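Local coordinates for UPF0234 protein XC_3703 (Xanthomonas campestris pv. campestris, PDB 5B7W) that binds the second messenger cyclic di-GMP and regulates virulence and biofilm formation, promoting DNA binding by a LysR-type transcription factor when the nucleotide is absent, at residues A[1-6]-A[127-132]; A[35-40]-A[49-54]; A[78-83]-A[90-95]. All blocks are in the same frame, centred on the assembly; numbering follows the deposited sequence.

Interaction 1. Residues A[1-6]-A[127-132]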
ATOM      1  N   MET A   1      21.529   4.254 -22.172  1.00 57.17           N
ATOM      2  CA  MET A   1      21.321   4.578 -20.767  1.00 57.36           C
ATOM      3  C   MET A   1      20.314   3.621 -20.133  1.00 56.96           C
ATOM      4  O   MET A   1      19.132   3.640 -20.480  1.00 54.69           O
ATOM      5  CB  MET A   1      20.847   6.026 -20.615  1.00 61.73           C
ATOM      6  CG  MET A   1      21.801   7.058 -21.201  1.00 68.33           C
ATOM      7  SD  MET A   1      22.708   7.990 -19.950  1.00 73.98           S
ATOM      8  CE  MET A   1      21.460   9.162 -19.426  1.00 73.02           C
ATOM      9  N   PRO A   2      20.784   2.778 -19.216  1.00 54.30           N
ATOM     10  CA  PRO A   2      19.883   1.829 -18.555  1.00 48.68           C
ATOM     11  C   PRO A   2      18.842   2.544 -17.708  1.00 47.06           C
ATOM     12  O   PRO A   2      19.052   3.664 -17.235  1.00 43.53           O
ATOM     13  CB  PRO A   2      20.823   0.987 -17.682  1.00 53.46           C
ATOM     14  CG  PRO A   2      22.193   1.218 -18.242  1.00 59.21           C
ATOM     15  CD  PRO A   2      22.183   2.607 -18.789  1.00 58.28           C
ATOM     16  N   SER A   3      17.706   1.877 -17.513  1.00 44.71           N
ATOM     17  CA  SER A   3      16.608   2.478 -16.775  1.00 48.22           C
ATOM     18  C   SER A   3      15.802   1.399 -16.067  1.00 44.50           C
ATOM     19  O   SER A   3      15.879   0.213 -16.398  1.00 40.74           O
ATOM     20  CB  SER A   3      15.694   3.297 -17.695  1.00 46.99           C
ATOM     21  OG  SER A   3      14.991   2.458 -18.592  1.00 41.85           O
ATOM     22  N   PHE A   4      15.025   1.837 -15.080  1.00 46.94           N
ATOM     23  CA  PHE A   4      14.082   0.981 -14.378  1.00 41.84           C
ATOM     24  C   PHE A   4      12.892   1.835 -13.967  1.00 38.99           C
ATOM     25  O   PHE A   4      12.912   3.062 -14.086  1.00 36.38           O
ATOM     26  CB  PHE A   4      14.724   0.305 -13.160  1.00 36.10           C
ATOM     27  CG  PHE A   4      15.074   1.258 -12.052  1.00 44.68           C
ATOM     28  CD1 PHE A   4      16.278   1.940 -12.062  1.00 48.89           C
ATOM     29  CD2 PHE A   4      14.198   1.468 -10.999  1.00 43.35           C
ATOM     30  CE1 PHE A   4      16.601   2.818 -11.045  1.00 46.86           C
ATOM     31  CE2 PHE A   4      14.517   2.344  -9.980  1.00 43.39           C
ATOM     32  CZ  PHE A   4      15.718   3.021 -10.004  1.00 48.43           C
ATOM     33  N   ASP A   5      11.852   1.174 -13.472  1.00 38.19           N
ATOM     34  CA  ASP A   5      10.634   1.844 -13.039  1.00 34.49           C
ATOM     35  C   ASP A   5      10.484   1.730 -11.529  1.00 29.92           C
ATOM     36  O   ASP A   5      10.628   0.640 -10.967  1.00 30.61           O
ATOM     37  CB  ASP A   5       9.403   1.254 -13.730  1.00 33.15           C
ATOM     38  CG  ASP A   5       9.132   1.890 -15.078  1.00 37.09           C
ATOM     39  OD1 ASP A   5       9.717   2.955 -15.361  1.00 37.99           O
ATOM     40  OD2 ASP A   5       8.328   1.327 -15.848  1.00 41.85           O
ATOM     41  N   VAL A   6      10.204   2.855 -10.883  1.00 29.11           N
ATOM     42  CA  VAL A   6       9.777   2.868  -9.490  1.00 33.07           C
ATOM     43  C   VAL A   6       8.258   2.769  -9.482  1.00 35.73           C
ATOM     44  O   VAL A   6       7.568   3.648 -10.011  1.00 32.82           O
ATOM     45  CB  VAL A   6      10.255   4.134  -8.765  1.00 39.30           C
ATOM     46  CG1 VAL A   6       9.886   4.071  -7.288  1.00 39.46           C
ATOM     47  CG2 VAL A   6      11.753   4.313  -8.941  1.00 41.97           C
ATOM     48  N   LYS A 127       3.958   5.831 -12.569  1.00 32.32           N
ATOM     49  CA  LYS A 127       5.264   5.257 -12.290  1.00 35.24           C
ATOM     50  C   LYS A 127       6.342   6.312 -12.493  1.00 35.02           C
ATOM     51  O   LYS A 127       6.127   7.334 -13.152  1.00 32.87           O
ATOM     52  CB  LYS A 127       5.550   4.046 -13.189  1.00 41.53           C
ATOM     53  CG  LYS A 127       4.509   2.943 -13.113  1.00 39.90           C
ATOM     54  CD  LYS A 127       4.832   1.824 -14.092  1.00 39.21           C
ATOM     55  CE  LYS A 127       3.874   0.655 -13.938  1.00 32.69           C
ATOM     56  NZ  LYS A 127       4.293  -0.513 -14.762  1.00 31.81           N
ATOM     57  N   LEU A 128       7.513   6.051 -11.919  1.00 32.10           N
ATOM     58  CA  LEU A 128       8.675   6.924 -12.053  1.00 37.57           C
ATOM     59  C   LEU A 128       9.798   6.128 -12.702  1.00 36.39           C
ATOM     60  O   LEU A 128      10.314   5.176 -12.105  1.00 38.04           O
ATOM     61  CB  LEU A 128       9.110   7.475 -10.696  1.00 35.94           C
ATOM     62  CG  LEU A 128      10.271   8.473 -10.731  1.00 39.64           C
ATOM     63  CD1 LEU A 128       9.839   9.783 -11.374  1.00 31.87           C
ATOM     64  CD2 LEU A 128      10.837   8.710  -9.337  1.00 44.87           C
ATOM     65  N   ARG A 129      10.177   6.508 -13.920  1.00 29.53           N
ATOM     66  CA  ARG A 129      11.303   5.878 -14.594  1.00 29.84           C
ATOM     67  C   ARG A 129      12.583   6.634 -14.263  1.00 31.52           C
ATOM     68  O   ARG A 129      12.646   7.859 -14.410  1.00 34.23           O
ATOM     69  CB  ARG A 129      11.101   5.826 -16.108  1.00 39.30           C
ATOM     70  CG  ARG A 129      12.212   5.061 -16.818  1.00 45.01           C
ATOM     71  CD  ARG A 129      11.924   4.857 -18.292  1.00 58.54           C
ATOM     72  NE  ARG A 129      10.752   4.013 -18.513  1.00 62.32           N
ATOM     73  CZ  ARG A 129      10.718   2.698 -18.311  1.00 63.60           C
ATOM     74  NH1 ARG A 129       9.598   2.027 -18.544  1.00 65.43           N
ATOM     75  NH2 ARG A 129      11.793   2.051 -17.879  1.00 64.27           N
ATOM     76  N   VAL A 130      13.594   5.897 -13.820  1.00 35.75           N
ATOM     77  CA  VAL A 130      14.880   6.457 -13.424  1.00 33.08           C
ATOM     78  C   VAL A 130      15.925   6.007 -14.433  1.00 38.17           C
ATOM     79  O   VAL A 130      16.042   4.810 -14.722  1.00 33.41           O
ATOM     80  CB  VAL A 130      15.259   6.023 -11.998  1.00 32.46           C
ATOM     81  CG1 VAL A 130      16.627   6.561 -11.624  1.00 30.00           C
ATOM     82  CG2 VAL A 130      14.203   6.488 -11.006  1.00 30.17           C
ATOM     83  N   THR A 131      16.676   6.963 -14.974  1.00 42.06           N
ATOM     84  CA  THR A 131      17.718   6.685 -15.952  1.00 46.95           C
ATOM     85  C   THR A 131      19.060   7.179 -15.432  1.00 42.46           C
ATOM     86  O   THR A 131      19.147   8.247 -14.817  1.00 33.53           O
ATOM     87  CB  THR A 131      17.412   7.345 -17.304  1.00 52.82           C
ATOM     88  OG1 THR A 131      17.563   8.766 -17.193  1.00 63.05           O
ATOM     89  CG2 THR A 131      15.994   7.022 -17.749  1.00 51.66           C
ATOM     90  N   GLY A 132      20.105   6.389 -15.679  1.00 44.38           N
ATOM     91  CA  GLY A 132      21.457   6.763 -15.315  1.00 41.75           C
ATOM     92  C   GLY A 132      22.429   6.234 -16.347  1.00 42.31           C
ATOM     93  O   GLY A 132      22.088   5.378 -17.166  1.00 40.64           O
TER
HETATM   94  O   HOH W   1       6.927  -0.955 -14.929  1.00 33.77           O
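The two middle strands of the RRM-like domain I sheet, 3-6 and 127-132, run antiparallel and present two unlike faces. Phe-4, Val-6, Leu-128 and Val-130 make the tight, apolar one. CG of Phe-4 sits between backbone N and carbonyl carbon (chi1 68°), which lays the ring alongside Val-130, with CE1 3.6 Å from Val-130 CB. CG2 of Val-6 meets CG2 of Val-130 at 3.9 Å, and helices 102-114 and 135-146 cover this side. The backbone bond from Val-6 N to Leu-128 O is short (2.6 Å) and nearly straight (175°). Met-1 and Pro-2 adjoin Lys-133 and Asp-161, which probably bind cyclic di-GMP.

The other face is polar, partly open to solvent and bridged by water. Arg-129, bent at chi3, brings its guanidinium over Asp-5, whose OD1 lies 3.1 Å above the plane. Asp-5 OD2 forms a salt bridge to Arg-129 NH1 (3.1 Å), although no N-H points at it. A water accepts from Lys-127 NZ and donates to this OD2. Arg-129 NH2 makes a weak hydrogen bond to Ser-3 OG, whereas its NH1 hydrogen-bonds Asn-158 OD1. Asp-5 and Arg-129 thus hold each other by charge rather than by a directed hydrogen bond, and nearby positive groups should favour ionised Asp-5.

Interaction 2. Residues A[35-40]-A[49-54]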
ATOM      1  N   VAL A  35     -21.655 -11.801  15.811  1.00 63.90           N
ATOM      2  CA  VAL A  35     -21.492 -10.358  15.687  1.00 57.44           C
ATOM      3  C   VAL A  35     -21.438  -9.999  14.210  1.00 54.33           C
ATOM      4  O   VAL A  35     -20.672 -10.594  13.443  1.00 62.01           O
ATOM      5  CB  VAL A  35     -20.224  -9.884  16.419  1.00 53.17           C
ATOM      6  CG1 VAL A  35     -19.806  -8.507  15.930  1.00 43.63           C
ATOM      7  CG2 VAL A  35     -20.453  -9.870  17.923  1.00 53.09           C
ATOM      8  N   GLU A  36     -22.256  -9.031  13.810  1.00 48.14           N
ATOM      9  CA  GLU A  36     -22.321  -8.602  12.416  1.00 48.06           C
ATOM     10  C   GLU A  36     -21.105  -7.734  12.121  1.00 40.34           C
ATOM     11  O   GLU A  36     -21.088  -6.538  12.417  1.00 43.15           O
ATOM     12  CB  GLU A  36     -23.626  -7.861  12.146  1.00 50.33           C
ATOM     13  CG  GLU A  36     -24.858  -8.634  12.592  1.00 52.78           C
ATOM     14  CD  GLU A  36     -26.086  -8.306  11.769  1.00 63.68           C
ATOM     15  OE1 GLU A  36     -25.973  -7.502  10.821  1.00 66.28           O
ATOM     16  OE2 GLU A  36     -27.167  -8.856  12.072  1.00 68.52           O
ATOM     17  N   ALA A  37     -20.075  -8.346  11.540  1.00 37.20           N
ATOM     18  CA  ALA A  37     -18.857  -7.645  11.168  1.00 35.20           C
ATOM     19  C   ALA A  37     -18.300  -8.285   9.907  1.00 33.46           C
ATOM     20  O   ALA A  37     -18.456  -9.489   9.688  1.00 28.80           O
ATOM     21  CB  ALA A  37     -17.816  -7.676  12.294  1.00 38.94           C
ATOM     22  N   LYS A  38     -17.643  -7.473   9.079  1.00 36.08           N
ATOM     23  CA  LYS A  38     -17.198  -7.957   7.780  1.00 36.75           C
ATOM     24  C   LYS A  38     -16.170  -7.007   7.186  1.00 25.93           C
ATOM     25  O   LYS A  38     -16.159  -5.810   7.487  1.00 27.78           O
ATOM     26  CB  LYS A  38     -18.383  -8.111   6.818  1.00 30.46           C
ATOM     27  CG  LYS A  38     -19.260  -6.869   6.739  1.00 40.37           C
ATOM     28  CD  LYS A  38     -20.497  -7.095   5.883  1.00 48.61           C
ATOM     29  CE  LYS A  38     -20.271  -6.634   4.453  1.00 52.25           C
ATOM     30  NZ  LYS A  38     -21.540  -6.600   3.675  1.00 56.01           N
ATOM     31  N   PHE A  39     -15.303  -7.564   6.343  1.00 26.05           N
ATOM     32  CA  PHE A  39     -14.455  -6.800   5.439  1.00 29.17           C
ATOM     33  C   PHE A  39     -15.015  -6.934   4.031  1.00 32.58           C
ATOM     34  O   PHE A  39     -15.345  -8.043   3.597  1.00 32.27           O
ATOM     35  CB  PHE A  39     -13.008  -7.301   5.448  1.00 29.59           C
ATOM     36  CG  PHE A  39     -12.371  -7.347   6.806  1.00 29.75           C
ATOM     37  CD1 PHE A  39     -12.509  -8.465   7.611  1.00 28.47           C
ATOM     38  CD2 PHE A  39     -11.597  -6.292   7.260  1.00 31.92           C
ATOM     39  CE1 PHE A  39     -11.907  -8.521   8.853  1.00 32.50           C
ATOM     40  CE2 PHE A  39     -10.992  -6.343   8.501  1.00 32.14           C
ATOM     41  CZ  PHE A  39     -11.148  -7.460   9.297  1.00 28.71           C
ATOM     42  N   GLU A  40     -15.113  -5.816   3.315  1.00 30.32           N
ATOM     43  CA  GLU A  40     -15.570  -5.826   1.930  1.00 32.22           C
ATOM     44  C   GLU A  40     -14.538  -5.124   1.064  1.00 33.12           C
ATOM     45  O   GLU A  40     -14.266  -3.936   1.261  1.00 29.96           O
ATOM     46  CB  GLU A  40     -16.935  -5.150   1.782  1.00 35.19           C
ATOM     47  CG  GLU A  40     -17.477  -5.202   0.361  1.00 43.00           C
ATOM     48  CD  GLU A  40     -18.279  -3.972  -0.010  1.00 49.79           C
ATOM     49  OE1 GLU A  40     -18.305  -3.013   0.791  1.00 51.11           O
ATOM     50  OE2 GLU A  40     -18.876  -3.961  -1.105  1.00 55.66           O
ATOM     51  N   GLN A  49     -14.465  -1.669   6.411  1.00 32.75           N
ATOM     52  CA  GLN A  49     -14.611  -2.368   7.678  1.00 33.82           C
ATOM     53  C   GLN A  49     -15.885  -1.896   8.363  1.00 29.40           C
ATOM     54  O   GLN A  49     -16.193  -0.701   8.366  1.00 38.99           O
ATOM     55  CB  GLN A  49     -13.407  -2.120   8.591  1.00 26.78           C
ATOM     56  CG  GLN A  49     -12.059  -2.210   7.894  1.00 32.40           C
ATOM     57  CD  GLN A  49     -10.897  -2.130   8.868  1.00 30.66           C
ATOM     58  OE1 GLN A  49     -10.158  -3.098   9.051  1.00 30.29           O
ATOM     59  NE2 GLN A  49     -10.734  -0.976   9.503  1.00 27.38           N
ATOM     60  N   SER A  50     -16.627  -2.839   8.940  1.00 32.16           N
ATOM     61  CA  SER A  50     -17.877  -2.523   9.618  1.00 34.20           C
ATOM     62  C   SER A  50     -18.049  -3.444  10.811  1.00 33.24           C
ATOM     63  O   SER A  50     -17.868  -4.660  10.695  1.00 33.16           O
ATOM     64  CB  SER A  50     -19.074  -2.652   8.667  1.00 32.97           C
ATOM     65  OG  SER A  50     -19.178  -3.967   8.153  1.00 31.15           O
ATOM     66  N   ALA A  51     -18.397  -2.866  11.959  1.00 33.06           N
ATOM     67  CA  ALA A  51     -18.593  -3.608  13.179  1.00 32.16           C
ATOM     68  C   ALA A  51     -19.565  -2.838  14.060  1.00 32.51           C
ATOM     69  O   ALA A  51     -19.863  -1.664  13.772  1.00 33.43           O
ATOM     70  CB  ALA A  51     -17.267  -3.843  13.920  1.00 32.92           C
ATOM     71  N   PRO A  52     -20.099  -3.454  15.108  1.00 41.19           N
ATOM     72  CA  PRO A  52     -20.998  -2.712  16.007  1.00 39.03           C
ATOM     73  C   PRO A  52     -20.343  -1.534  16.710  1.00 41.16           C
ATOM     74  O   PRO A  52     -21.023  -0.530  16.960  1.00 46.14           O
ATOM     75  CB  PRO A  52     -21.451  -3.782  17.009  1.00 45.84           C
ATOM     76  CG  PRO A  52     -21.369  -5.055  16.251  1.00 46.75           C
ATOM     77  CD  PRO A  52     -20.180  -4.912  15.340  1.00 42.28           C
ATOM     78  N   SER A  53     -19.055  -1.612  17.039  1.00 39.90           N
ATOM     79  CA  SER A  53     -18.418  -0.589  17.857  1.00 38.66           C
ATOM     80  C   SER A  53     -17.094  -0.150  17.248  1.00 40.62           C
ATOM     81  O   SER A  53     -16.513  -0.829  16.397  1.00 43.60           O
ATOM     82  CB  SER A  53     -18.186  -1.085  19.292  1.00 42.99           C
ATOM     83  OG  SER A  53     -17.246  -2.144  19.323  1.00 44.12           O
ATOM     84  N   ASP A  54     -16.623   1.010  17.715  1.00 38.42           N
ATOM     85  CA  ASP A  54     -15.338   1.541  17.271  1.00 43.90           C
ATOM     86  C   ASP A  54     -14.195   0.609  17.652  1.00 35.11           C
ATOM     87  O   ASP A  54     -13.237   0.442  16.888  1.00 30.92           O
ATOM     88  CB  ASP A  54     -15.119   2.931  17.872  1.00 58.10           C
ATOM     89  CG  ASP A  54     -14.036   3.719  17.157  1.00 69.25           C
ATOM     90  OD1 ASP A  54     -12.862   3.291  17.185  1.00 69.32           O
ATOM     91  OD2 ASP A  54     -14.356   4.781  16.583  1.00 74.50           O
TER
HETATM   92  O   HOH W   2     -17.802  -3.715   5.718  1.00 31.77           O
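Lys-38 O is the best-held polar atom across this pair, accepting two hydrogen bonds. One, from Ser-50 N, is weak and bent to 144°. A water also donates to Lys-38 O and hydrogen-bonds Ser-50 OG at 2.8 Å. Ser-50 O in turn holds one hydrogen bond, from Lys-38 N at 3.3 Å in the carbonyl plane, plus a CA-H contact from Ala-37, CA to O 3.2 Å. With OG in the crowded position between backbone N and carbonyl carbon, the Ser-50 hydroxyl lies beside the lysine chain, 3.2 Å from Lys-38 CG.

On the opposite face Phe-39 and Gln-49 lie side by side, pointing the same way under helices 12-26 and 54-70. Gln-49 OE1 comes to the ring edge, close to its plane, 3.4 Å from Phe-39 CE2, with the amide turned 49° from the ring. The amide's NE2 hydrogen-bonds Thr-61 OG1 on helix 54-70. Beyond the paired residues, Val-35 CG1 rests on Pro-52 CD at 3.7 Å, just before Ser-53 caps helix 54-70.

These strands, 38-42 and 46-51, form the first hairpin of the domain II sheet. Two long backbone bonds, one of them weak, join them here, and the water links Lys-38 O to the Ser-50 hydroxyl on the face of Lys-38 and Ser-50. On the helix-covered face Gln-49 OE1 is buried without a hydrogen-bonding partner and meets a ring edge instead.

Interaction 3. Residues A[78-83]-A[90-95]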
ATOM      1  N   LEU A  78      -1.754   1.303   3.168  1.00 33.13           N
ATOM      2  CA  LEU A  78      -3.103   1.492   3.684  1.00 38.31           C
ATOM      3  C   LEU A  78      -3.315   2.941   4.104  1.00 33.66           C
ATOM      4  O   LEU A  78      -2.481   3.524   4.804  1.00 40.34           O
ATOM      5  CB  LEU A  78      -3.359   0.560   4.868  1.00 31.41           C
ATOM      6  CG  LEU A  78      -3.283  -0.943   4.598  1.00 34.97           C
ATOM      7  CD1 LEU A  78      -3.655  -1.727   5.849  1.00 35.01           C
ATOM      8  CD2 LEU A  78      -4.180  -1.324   3.429  1.00 26.27           C
ATOM      9  N   GLU A  79      -4.432   3.518   3.670  1.00 31.96           N
ATOM     10  CA  GLU A  79      -4.845   4.861   4.063  1.00 36.24           C
ATOM     11  C   GLU A  79      -6.160   4.737   4.820  1.00 43.16           C
ATOM     12  O   GLU A  79      -7.206   4.472   4.216  1.00 39.40           O
ATOM     13  CB  GLU A  79      -4.994   5.774   2.849  1.00 42.56           C
ATOM     14  CG  GLU A  79      -5.485   7.171   3.190  1.00 53.09           C
ATOM     15  CD  GLU A  79      -6.066   7.892   1.993  1.00 70.44           C
ATOM     16  OE1 GLU A  79      -7.185   7.533   1.569  1.00 76.54           O
ATOM     17  OE2 GLU A  79      -5.408   8.818   1.476  1.00 79.05           O
ATOM     18  N   PHE A  80      -6.108   4.926   6.135  1.00 39.63           N
ATOM     19  CA  PHE A  80      -7.271   4.742   6.993  1.00 41.86           C
ATOM     20  C   PHE A  80      -8.066   6.039   7.076  1.00 46.87           C
ATOM     21  O   PHE A  80      -7.540   7.069   7.509  1.00 52.37           O
ATOM     22  CB  PHE A  80      -6.844   4.287   8.388  1.00 41.69           C
ATOM     23  CG  PHE A  80      -6.319   2.883   8.430  1.00 42.61           C
ATOM     24  CD1 PHE A  80      -4.985   2.619   8.168  1.00 45.21           C
ATOM     25  CD2 PHE A  80      -7.161   1.827   8.730  1.00 36.66           C
ATOM     26  CE1 PHE A  80      -4.501   1.325   8.206  1.00 39.50           C
ATOM     27  CE2 PHE A  80      -6.684   0.532   8.767  1.00 38.74           C
ATOM     28  CZ  PHE A  80      -5.351   0.281   8.506  1.00 40.25           C
ATOM     29  N   GLY A  81      -9.330   5.983   6.664  1.00 48.64           N
ATOM     30  CA  GLY A  81     -10.235   7.094   6.855  1.00 46.32           C
ATOM     31  C   GLY A  81     -10.753   7.151   8.279  1.00 43.98           C
ATOM     32  O   GLY A  81     -10.387   6.357   9.145  1.00 40.63           O
ATOM     33  N   ASP A  82     -11.627   8.122   8.521  1.00 47.97           N
ATOM     34  CA  ASP A  82     -12.221   8.270   9.842  1.00 51.20           C
ATOM     35  C   ASP A  82     -13.170   7.116  10.135  1.00 44.87           C
ATOM     36  O   ASP A  82     -13.880   6.631   9.248  1.00 44.34           O
ATOM     37  CB  ASP A  82     -12.973   9.596   9.950  1.00 57.27           C
ATOM     38  CG  ASP A  82     -12.047  10.779  10.121  1.00 64.40           C
ATOM     39  OD1 ASP A  82     -12.396  11.876   9.637  1.00 69.30           O
ATOM     40  OD2 ASP A  82     -10.974  10.614  10.740  1.00 61.89           O
ATOM     41  N   VAL A  83     -13.181   6.676  11.388  1.00 44.57           N
ATOM     42  CA  VAL A  83     -14.145   5.678  11.840  1.00 46.73           C
ATOM     43  C   VAL A  83     -15.481   6.384  12.029  1.00 51.46           C
ATOM     44  O   VAL A  83     -15.630   7.228  12.917  1.00 60.57           O
ATOM     45  CB  VAL A  83     -13.692   4.993  13.132  1.00 44.93           C
ATOM     46  CG1 VAL A  83     -14.707   3.936  13.545  1.00 32.00           C
ATOM     47  CG2 VAL A  83     -12.313   4.380  12.953  1.00 37.21           C
ATOM     48  N   ALA A  90     -20.333   0.895  13.579  1.00 33.81           N
ATOM     49  CA  ALA A  90     -19.144   1.625  13.167  1.00 34.80           C
ATOM     50  C   ALA A  90     -18.687   1.146  11.796  1.00 35.42           C
ATOM     51  O   ALA A  90     -18.769  -0.047  11.486  1.00 30.44           O
ATOM     52  CB  ALA A  90     -18.012   1.451  14.183  1.00 30.67           C
ATOM     53  N   ARG A  91     -18.209   2.082  10.978  1.00 34.41           N
ATOM     54  CA  ARG A  91     -17.701   1.774   9.650  1.00 32.54           C
ATOM     55  C   ARG A  91     -16.451   2.600   9.388  1.00 35.25           C
ATOM     56  O   ARG A  91     -16.325   3.731   9.866  1.00 29.70           O
ATOM     57  CB  ARG A  91     -18.747   2.049   8.558  1.00 40.96           C
ATOM     58  CG  ARG A  91     -20.014   1.216   8.677  1.00 38.52           C
ATOM     59  CD  ARG A  91     -20.966   1.488   7.523  1.00 45.78           C
ATOM     60  NE  ARG A  91     -22.185   0.690   7.621  1.00 46.05           N
ATOM     61  CZ  ARG A  91     -22.317  -0.538   7.128  1.00 51.33           C
ATOM     62  NH1 ARG A  91     -21.301  -1.115   6.502  1.00 44.86           N
ATOM     63  NH2 ARG A  91     -23.465  -1.189   7.263  1.00 61.83           N
ATOM     64  N   GLN A  92     -15.527   2.026   8.621  1.00 28.46           N
ATOM     65  CA  GLN A  92     -14.286   2.715   8.289  1.00 31.61           C
ATOM     66  C   GLN A  92     -13.820   2.283   6.908  1.00 35.09           C
ATOM     67  O   GLN A  92     -13.816   1.090   6.594  1.00 35.22           O
ATOM     68  CB  GLN A  92     -13.194   2.430   9.327  1.00 26.31           C
ATOM     69  CG  GLN A  92     -11.937   3.263   9.135  1.00 34.33           C
ATOM     70  CD  GLN A  92     -10.842   2.901  10.115  1.00 37.63           C
ATOM     71  OE1 GLN A  92     -10.789   1.779  10.617  1.00 39.25           O
ATOM     72  NE2 GLN A  92      -9.963   3.855  10.398  1.00 35.68           N
ATOM     73  N   LYS A  93     -13.425   3.258   6.098  1.00 40.39           N
ATOM     74  CA  LYS A  93     -12.928   3.022   4.750  1.00 42.33           C
ATOM     75  C   LYS A  93     -11.405   3.023   4.761  1.00 40.51           C
ATOM     76  O   LYS A  93     -10.784   3.985   5.226  1.00 42.67           O
ATOM     77  CB  LYS A  93     -13.459   4.089   3.790  1.00 45.59           C
ATOM     78  CG  LYS A  93     -12.693   4.209   2.487  1.00 48.42           C
ATOM     79  CD  LYS A  93     -13.321   5.260   1.587  1.00 54.59           C
ATOM     80  CE  LYS A  93     -12.558   5.401   0.281  1.00 62.35           C
ATOM     81  NZ  LYS A  93     -13.262   6.294  -0.681  1.00 63.51           N
ATOM     82  N   VAL A  94     -10.810   1.946   4.258  1.00 34.13           N
ATOM     83  CA  VAL A  94      -9.361   1.809   4.163  1.00 38.67           C
ATOM     84  C   VAL A  94      -9.004   1.765   2.684  1.00 45.78           C
ATOM     85  O   VAL A  94      -9.377   0.824   1.973  1.00 45.69           O
ATOM     86  CB  VAL A  94      -8.853   0.561   4.896  1.00 35.10           C
ATOM     87  CG1 VAL A  94      -7.329   0.537   4.907  1.00 39.11           C
ATOM     88  CG2 VAL A  94      -9.403   0.515   6.312  1.00 28.44           C
ATOM     89  N   THR A  95      -8.282   2.781   2.219  1.00 45.13           N
ATOM     90  CA  THR A  95      -7.862   2.858   0.826  1.00 42.37           C
ATOM     91  C   THR A  95      -6.533   2.132   0.660  1.00 39.29           C
ATOM     92  O   THR A  95      -5.545   2.477   1.316  1.00 42.86           O
ATOM     93  CB  THR A  95      -7.734   4.312   0.372  1.00 43.30           C
ATOM     94  OG1 THR A  95      -9.022   4.941   0.401  1.00 40.42           O
ATOM     95  CG2 THR A  95      -7.171   4.382  -1.042  1.00 37.60           C
TER
HETATM   96  O   HOH W   3     -13.588   5.804   6.732  1.00 46.86           O
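Gln-92 reaches across from strand 90-96 with an extended chain, CG anti to the backbone N (chi1 -172°). From CB, which points toward segment 78-83, the chain leads to CG, 3.5 Å from Gly-81 O. CD then passes Val-83 CG2 at 3.5 Å, and OE1 lies near that methyl too. At the tip, NE2 donates to Gly-81 O at 2.8 Å, almost straight (174°), with the oxygen in the amide plane. That bond fixes the rotation of the amide and sets NE2 at the edge of the Phe-80 ring.

Val-94 covers a face of the same ring: CG1 makes a CH-pi contact 4.0 Å from the centroid, and Val-94 CG2 touches Phe-80 CD2. Glu-79 and Thr-95 pair through two backbone hydrogen bonds, and Gly-81 N continues the series with Lys-93 O, nearly along the C=O axis. Beyond Gly-81 the regular pairing lapses; a water, donating to Asp-82 O and accepting from Lys-93 N (2.6 Å), bridges the backbones there, and the Gln-92 amide supplies the neighbouring link. Side-chain and water bridges thus span the irregular part of edge strand 78-85 in a beta hairpin, which forms one side of the four-stranded antiparallel, RRM-like sheet of domain II.

Interactions 2 and 3 belong to one sheet, that of domain II, with centres 12 Å apart; interaction 1 lies in the separate domain I sheet, its centre about 42 Å from that of interaction 2 and 33 Å from that of interaction 3. Strands 46-51 and 90-96 are neighbours, so the two domain II hairpins join through probable backbone hydrogen bonds, Ala-90 N to Ala-51 O and Gln-92 N to Gln-49 O, beside helix 54-70. Along the chain, interaction 2 precedes interaction 3, and both are nested within the loop closed by interaction 1. Domain II is therefore inserted after the first strand of domain I, which interaction 1 rejoins to the remainder of its sheet, which comes later in the chain.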